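Local coordinates for protein meta cleavage compound hydrolase (Janthinobacterium, PDB 1J1I) that hydrolyses a carbon-carbon bond in the ring-cleavage product of carbazole degradation, probably yielding anthranilate, at residues 88-91 with 92-95; 80-83 with 84-88. All coordinates share one frame; numbering follows the deposited sequence.

Contacts 1 and 2 show how a loop hands over to a helix in an alpha/beta hydrolase. Contact 2 (80-83 with 84-88) lies in the loop that follows strand 67-71, and contact 1 (88-91 with 92-95) is the opening of helix 88-101; their centres are about 9 Å apart and Q88 belongs to both. At the junction T87 is the N-cap, its OG1 bonded to the backbone N of R90. R90 also packs against the loop, its NH1 3.3 Å from CD1 of I84. Contact 1 comes nearer to the probable nucleophile S114, about 10 Å between its side chain and that of Q88, whereas contact 2 lies away from the probable active site.

Contact 1 (88-91 with 92-95); sequences QDRR and IRHL
R90 lays its CD over one face of the R93 guanidinium, 3.6 Å above the plane and over its centre. The bend of its chain at chi2 (52°) turns CD across toward that group, and the two guanidinium planes are inclined by 32°. NE of R90 comes to 3.2 Å from NH2 of R93, two like-charged donors that make no hydrogen bond. On a more buried flank, NE2 of Q88 meets CG1 of I92 at 3.7 Å, the two side chains crossing at about a right angle. The amide is held by R91, whose NE and NH2 grip Q88 OE1 side-on, each at 2.9 Å, with the oxygen in the guanidinium plane; Q88 NE2 bonds to Y213 and T119. In the alpha/beta hydrolase fold, this first part of helix 88-101 packs I92 and L95 on V123 of helix 114-126, which begins at the probable nucleophile S114. Helical i to i+4 bonds such as I92 N to Q88 O (3.0 Å) join the two segments. A water donates to R91 O and lies at the edge of the H94 ring, 2.9 Å from its ND1, while NE2 of that ring bonds to T28.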
ATOM      1  N   GLN A  88      -2.143  26.780 -12.796  1.00 21.80           N
ATOM      2  CA  GLN A  88      -1.687  25.402 -12.645  1.00 20.74           C
ATOM      3  C   GLN A  88      -0.888  25.053 -13.895  1.00 20.20           C
ATOM      4  O   GLN A  88       0.099  24.325 -13.838  1.00 21.47           O
ATOM      5  CB  GLN A  88      -2.887  24.463 -12.487  1.00 20.85           C
ATOM      6  CG  GLN A  88      -2.527  22.986 -12.342  1.00 19.49           C
ATOM      7  CD  GLN A  88      -1.507  22.724 -11.248  1.00 24.84           C
ATOM      8  OE1 GLN A  88      -1.399  23.480 -10.281  1.00 21.24           O
ATOM      9  NE2 GLN A  88      -0.761  21.636 -11.389  1.00 25.16           N
ATOM     10  N   ASP A  89      -1.309  25.606 -15.027  1.00 19.28           N
ATOM     11  CA  ASP A  89      -0.624  25.371 -16.290  1.00 24.58           C
ATOM     12  C   ASP A  89       0.834  25.834 -16.187  1.00 24.92           C
ATOM     13  O   ASP A  89       1.746  25.169 -16.687  1.00 23.09           O
ATOM     14  CB  ASP A  89      -1.332  26.137 -17.404  1.00 32.53           C
ATOM     15  CG  ASP A  89      -2.833  25.898 -17.411  1.00 48.14           C
ATOM     16  OD1 ASP A  89      -3.496  26.127 -16.363  1.00 43.44           O
ATOM     17  OD2 ASP A  89      -3.347  25.484 -18.471  1.00 49.89           O
ATOM     18  N   ARG A  90       1.044  26.966 -15.524  1.00 22.84           N
ATOM     19  CA  ARG A  90       2.382  27.529 -15.358  1.00 25.78           C
ATOM     20  C   ARG A  90       3.266  26.653 -14.462  1.00 25.63           C
ATOM     21  O   ARG A  90       4.462  26.506 -14.719  1.00 22.47           O
ATOM     22  CB  ARG A  90       2.278  28.947 -14.788  1.00 28.94           C
ATOM     23  CG  ARG A  90       3.436  29.857 -15.150  1.00 41.37           C
ATOM     24  CD  ARG A  90       3.678  29.874 -16.655  1.00 46.98           C
ATOM     25  NE  ARG A  90       4.609  30.927 -17.046  1.00 53.38           N
ATOM     26  CZ  ARG A  90       4.301  32.220 -17.070  1.00 55.37           C
ATOM     27  NH1 ARG A  90       3.081  32.620 -16.728  1.00 60.19           N
ATOM     28  NH2 ARG A  90       5.209  33.113 -17.434  1.00 56.35           N
ATOM     29  N   ARG A  91       2.688  26.071 -13.414  1.00 18.81           N
ATOM     30  CA  ARG A  91       3.463  25.195 -12.537  1.00 16.73           C
ATOM     31  C   ARG A  91       3.841  23.911 -13.277  1.00 16.51           C
ATOM     32  O   ARG A  91       4.941  23.382 -13.099  1.00 19.40           O
ATOM     33  CB  ARG A  91       2.677  24.848 -11.267  1.00 20.33           C
ATOM     34  CG  ARG A  91       2.711  25.920 -10.178  1.00 20.28           C
ATOM     35  CD  ARG A  91       1.952  25.459  -8.930  1.00 17.22           C
ATOM     36  NE  ARG A  91       0.513  25.387  -9.174  1.00 22.84           N
ATOM     37  CZ  ARG A  91      -0.303  26.437  -9.150  1.00 22.39           C
ATOM     38  NH1 ARG A  91       0.175  27.645  -8.884  1.00 23.98           N
ATOM     39  NH2 ARG A  91      -1.595  26.283  -9.407  1.00 25.55           N
ATOM     40  N   ILE A  92       2.931  23.410 -14.103  1.00 18.02           N
ATOM     41  CA  ILE A  92       3.206  22.200 -14.873  1.00 19.53           C
ATOM     42  C   ILE A  92       4.364  22.465 -15.834  1.00 21.86           C
ATOM     43  O   ILE A  92       5.311  21.676 -15.918  1.00 19.87           O
ATOM     44  CB  ILE A  92       1.962  21.751 -15.675  1.00 18.20           C
ATOM     45  CG1 ILE A  92       0.878  21.263 -14.704  1.00 18.60           C
ATOM     46  CG2 ILE A  92       2.344  20.646 -16.668  1.00 20.89           C
ATOM     47  CD1 ILE A  92      -0.462  20.984 -15.357  1.00 21.61           C
ATOM     48  N   ARG A  93       4.288  23.583 -16.552  1.00 23.57           N
ATOM     49  CA  ARG A  93       5.337  23.949 -17.499  1.00 20.45           C
ATOM     50  C   ARG A  93       6.665  24.097 -16.771  1.00 20.64           C
ATOM     51  O   ARG A  93       7.709  23.672 -17.270  1.00 17.64           O
ATOM     52  CB  ARG A  93       5.004  25.270 -18.198  1.00 27.64           C
ATOM     53  CG  ARG A  93       6.039  25.681 -19.244  1.00 35.14           C
ATOM     54  CD  ARG A  93       5.939  27.163 -19.567  1.00 47.64           C
ATOM     55  NE  ARG A  93       4.587  27.555 -19.954  1.00 47.77           N
ATOM     56  CZ  ARG A  93       4.205  28.810 -20.169  1.00 54.50           C
ATOM     57  NH1 ARG A  93       2.952  29.072 -20.518  1.00 52.32           N
ATOM     58  NH2 ARG A  93       5.075  29.804 -20.033  1.00 48.57           N
ATOM     59  N   HIS A  94       6.624  24.704 -15.587  1.00 21.10           N
ATOM     60  CA  HIS A  94       7.841  24.896 -14.814  1.00 21.98           C
ATOM     61  C   HIS A  94       8.500  23.562 -14.482  1.00 22.32           C
ATOM     62  O   HIS A  94       9.705  23.401 -14.663  1.00 19.13           O
ATOM     63  CB  HIS A  94       7.561  25.660 -13.513  1.00 19.82           C
ATOM     64  CG  HIS A  94       8.736  25.706 -12.586  1.00 19.65           C
ATOM     65  ND1 HIS A  94       8.744  25.076 -11.361  1.00 18.82           N
ATOM     66  CD2 HIS A  94       9.958  26.277 -12.721  1.00 17.80           C
ATOM     67  CE1 HIS A  94       9.916  25.256 -10.781  1.00 20.54           C
ATOM     68  NE2 HIS A  94      10.672  25.983 -11.586  1.00 22.30           N
ATOM     69  N   LEU A  95       7.711  22.610 -13.990  1.00 23.74           N
ATOM     70  CA  LEU A  95       8.247  21.300 -13.644  1.00 18.93           C
ATOM     71  C   LEU A  95       8.833  20.650 -14.897  1.00 17.29           C
ATOM     72  O   LEU A  95       9.889  20.015 -14.845  1.00 16.52           O
ATOM     73  CB  LEU A  95       7.153  20.421 -13.032  1.00 18.24           C
ATOM     74  CG  LEU A  95       7.512  18.966 -12.705  1.00 18.00           C
ATOM     75  CD1 LEU A  95       8.752  18.928 -11.815  1.00 18.77           C
ATOM     76  CD2 LEU A  95       6.330  18.293 -11.997  1.00 19.01           C
TER
HETATM   77  O   HOH W   1       6.302  23.799 -10.573  1.00 23.47           O

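Contact 2 (80-83 with 84-88); sequences AKPD and IEYTQ
One carbonyl oxygen, that of P82, is the meeting point of two weak hydrogen bonds, one from a phenol four residues on and one from a backbone amide two residues on. The hydroxyl of Y86 reaches back to it, OH to P82 O being 2.7 Å, and I84 N lies 3.0 Å from the same oxygen. The second bond is strongly bent, 124° at the hydrogen, as expected of the inverse gamma turn centred on D83. Y86 sets its CG anti to its carbonyl carbon (chi1 -72°), and the ring points back toward K81 and P82, its OH 3.1 Å from C of K81. CA of K81 lies at the ring edge, near its plane.

I84 fills the bend between proline and tyrosine. Its CG1 takes the place between backbone N and carbonyl carbon (chi1 67°), which lets the branch serve two neighbours: CG1 stands 4.0 Å above one face of the Y86 ring, offset toward the rim, while CD1 touches CG of P82 at 4.0 Å. L74 touches all three of these side chains, and T201 of helix 192-208 touches Y86. A second inverse gamma turn, centred on Y86, ends on T87, the N-cap of helix 88-101; two inverse gamma turns thus lie in the last part of the loop linking strand 67-71 to that helix in the alpha/beta hydrolase fold.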
ATOM      1  N   ALA A  80      12.324  31.087  -8.157  1.00 19.26           N
ATOM      2  CA  ALA A  80      11.954  32.408  -8.663  1.00 22.53           C
ATOM      3  C   ALA A  80      10.464  32.727  -8.583  1.00 23.68           C
ATOM      4  O   ALA A  80       9.607  31.852  -8.714  1.00 21.50           O
ATOM      5  CB  ALA A  80      12.442  32.575 -10.105  1.00 21.35           C
ATOM      6  N   LYS A  81      10.169  34.005  -8.375  1.00 20.60           N
ATOM      7  CA  LYS A  81       8.797  34.464  -8.260  1.00 23.17           C
ATOM      8  C   LYS A  81       8.572  35.653  -9.184  1.00 25.96           C
ATOM      9  O   LYS A  81       8.453  36.791  -8.732  1.00 27.59           O
ATOM     10  CB  LYS A  81       8.526  34.844  -6.803  1.00 23.36           C
ATOM     11  CG  LYS A  81       8.874  33.711  -5.844  1.00 24.54           C
ATOM     12  CD  LYS A  81       8.789  34.115  -4.391  1.00 26.87           C
ATOM     13  CE  LYS A  81       9.106  32.923  -3.492  1.00 27.56           C
ATOM     14  NZ  LYS A  81      10.463  32.353  -3.737  1.00 26.43           N
ATOM     15  N   PRO A  82       8.518  35.402 -10.500  1.00 24.79           N
ATOM     16  CA  PRO A  82       8.308  36.481 -11.464  1.00 26.67           C
ATOM     17  C   PRO A  82       6.900  37.063 -11.389  1.00 28.95           C
ATOM     18  O   PRO A  82       5.984  36.450 -10.836  1.00 29.26           O
ATOM     19  CB  PRO A  82       8.594  35.802 -12.800  1.00 28.33           C
ATOM     20  CG  PRO A  82       8.105  34.405 -12.565  1.00 28.61           C
ATOM     21  CD  PRO A  82       8.647  34.103 -11.183  1.00 24.87           C
ATOM     22  N   ASP A  83       6.734  38.257 -11.942  1.00 33.14           N
ATOM     23  CA  ASP A  83       5.434  38.907 -11.934  1.00 36.77           C
ATOM     24  C   ASP A  83       4.608  38.355 -13.082  1.00 35.57           C
ATOM     25  O   ASP A  83       4.569  38.931 -14.170  1.00 33.57           O
ATOM     26  CB  ASP A  83       5.593  40.417 -12.078  1.00 43.45           C
ATOM     27  CG  ASP A  83       4.265  41.132 -12.106  1.00 46.18           C
ATOM     28  OD1 ASP A  83       3.445  40.892 -11.193  1.00 42.69           O
ATOM     29  OD2 ASP A  83       4.045  41.930 -13.040  1.00 52.10           O
ATOM     30  N   ILE A  84       3.953  37.226 -12.830  1.00 33.17           N
ATOM     31  CA  ILE A  84       3.137  36.563 -13.835  1.00 30.95           C
ATOM     32  C   ILE A  84       1.855  36.042 -13.207  1.00 30.96           C
ATOM     33  O   ILE A  84       1.645  36.161 -12.000  1.00 31.06           O
ATOM     34  CB  ILE A  84       3.863  35.347 -14.435  1.00 37.24           C
ATOM     35  CG1 ILE A  84       4.013  34.261 -13.364  1.00 34.56           C
ATOM     36  CG2 ILE A  84       5.228  35.755 -14.968  1.00 37.19           C
ATOM     37  CD1 ILE A  84       4.644  32.977 -13.867  1.00 39.54           C
ATOM     38  N   GLU A  85       0.995  35.466 -14.040  1.00 31.96           N
ATOM     39  CA  GLU A  85      -0.241  34.881 -13.545  1.00 35.21           C
ATOM     40  C   GLU A  85       0.150  33.467 -13.131  1.00 24.76           C
ATOM     41  O   GLU A  85       0.649  32.695 -13.945  1.00 25.54           O
ATOM     42  CB  GLU A  85      -1.310  34.839 -14.642  1.00 32.99           C
ATOM     43  CG  GLU A  85      -2.604  34.168 -14.198  1.00 42.41           C
ATOM     44  CD  GLU A  85      -3.703  34.234 -15.244  1.00 45.47           C
ATOM     45  OE1 GLU A  85      -3.416  33.991 -16.436  1.00 50.55           O
ATOM     46  OE2 GLU A  85      -4.863  34.516 -14.870  1.00 48.14           O
ATOM     47  N   TYR A  86      -0.053  33.145 -11.859  1.00 25.12           N
ATOM     48  CA  TYR A  86       0.301  31.832 -11.341  1.00 26.53           C
ATOM     49  C   TYR A  86      -0.825  30.828 -11.546  1.00 22.96           C
ATOM     50  O   TYR A  86      -1.675  30.650 -10.677  1.00 29.41           O
ATOM     51  CB  TYR A  86       0.660  31.941  -9.854  1.00 26.11           C
ATOM     52  CG  TYR A  86       1.993  32.613  -9.598  1.00 20.51           C
ATOM     53  CD1 TYR A  86       3.141  31.858  -9.348  1.00 29.19           C
ATOM     54  CD2 TYR A  86       2.117  34.003  -9.629  1.00 25.33           C
ATOM     55  CE1 TYR A  86       4.380  32.469  -9.133  1.00 28.24           C
ATOM     56  CE2 TYR A  86       3.355  34.626  -9.420  1.00 25.42           C
ATOM     57  CZ  TYR A  86       4.479  33.852  -9.174  1.00 28.20           C
ATOM     58  OH  TYR A  86       5.705  34.455  -8.984  1.00 25.78           O
ATOM     59  N   THR A  87      -0.822  30.181 -12.707  1.00 22.63           N
ATOM     60  CA  THR A  87      -1.838  29.184 -13.041  1.00 26.40           C
ATOM     61  C   THR A  87      -1.268  27.780 -12.853  1.00 25.22           C
ATOM     62  O   THR A  87      -0.053  27.606 -12.761  1.00 22.68           O
ATOM     63  CB  THR A  87      -2.281  29.314 -14.506  1.00 28.80           C
ATOM     64  OG1 THR A  87      -1.199  28.931 -15.365  1.00 25.49           O
ATOM     65  CG2 THR A  87      -2.678  30.753 -14.817  1.00 29.34           C
ATOM     66  N   GLN A  88      -2.143  26.780 -12.796  1.00 21.80           N
ATOM     67  CA  GLN A  88      -1.687  25.402 -12.645  1.00 20.74           C
ATOM     68  C   GLN A  88      -0.888  25.053 -13.895  1.00 20.20           C
ATOM     69  O   GLN A  88       0.099  24.325 -13.838  1.00 21.47           O
ATOM     70  CB  GLN A  88      -2.887  24.463 -12.487  1.00 20.85           C
ATOM     71  CG  GLN A  88      -2.527  22.986 -12.342  1.00 19.49           C
ATOM     72  CD  GLN A  88      -1.507  22.724 -11.248  1.00 24.84           C
ATOM     73  OE1 GLN A  88      -1.399  23.480 -10.281  1.00 21.24           O
ATOM     74  NE2 GLN A  88      -0.761  21.636 -11.389  1.00 25.16           N
TER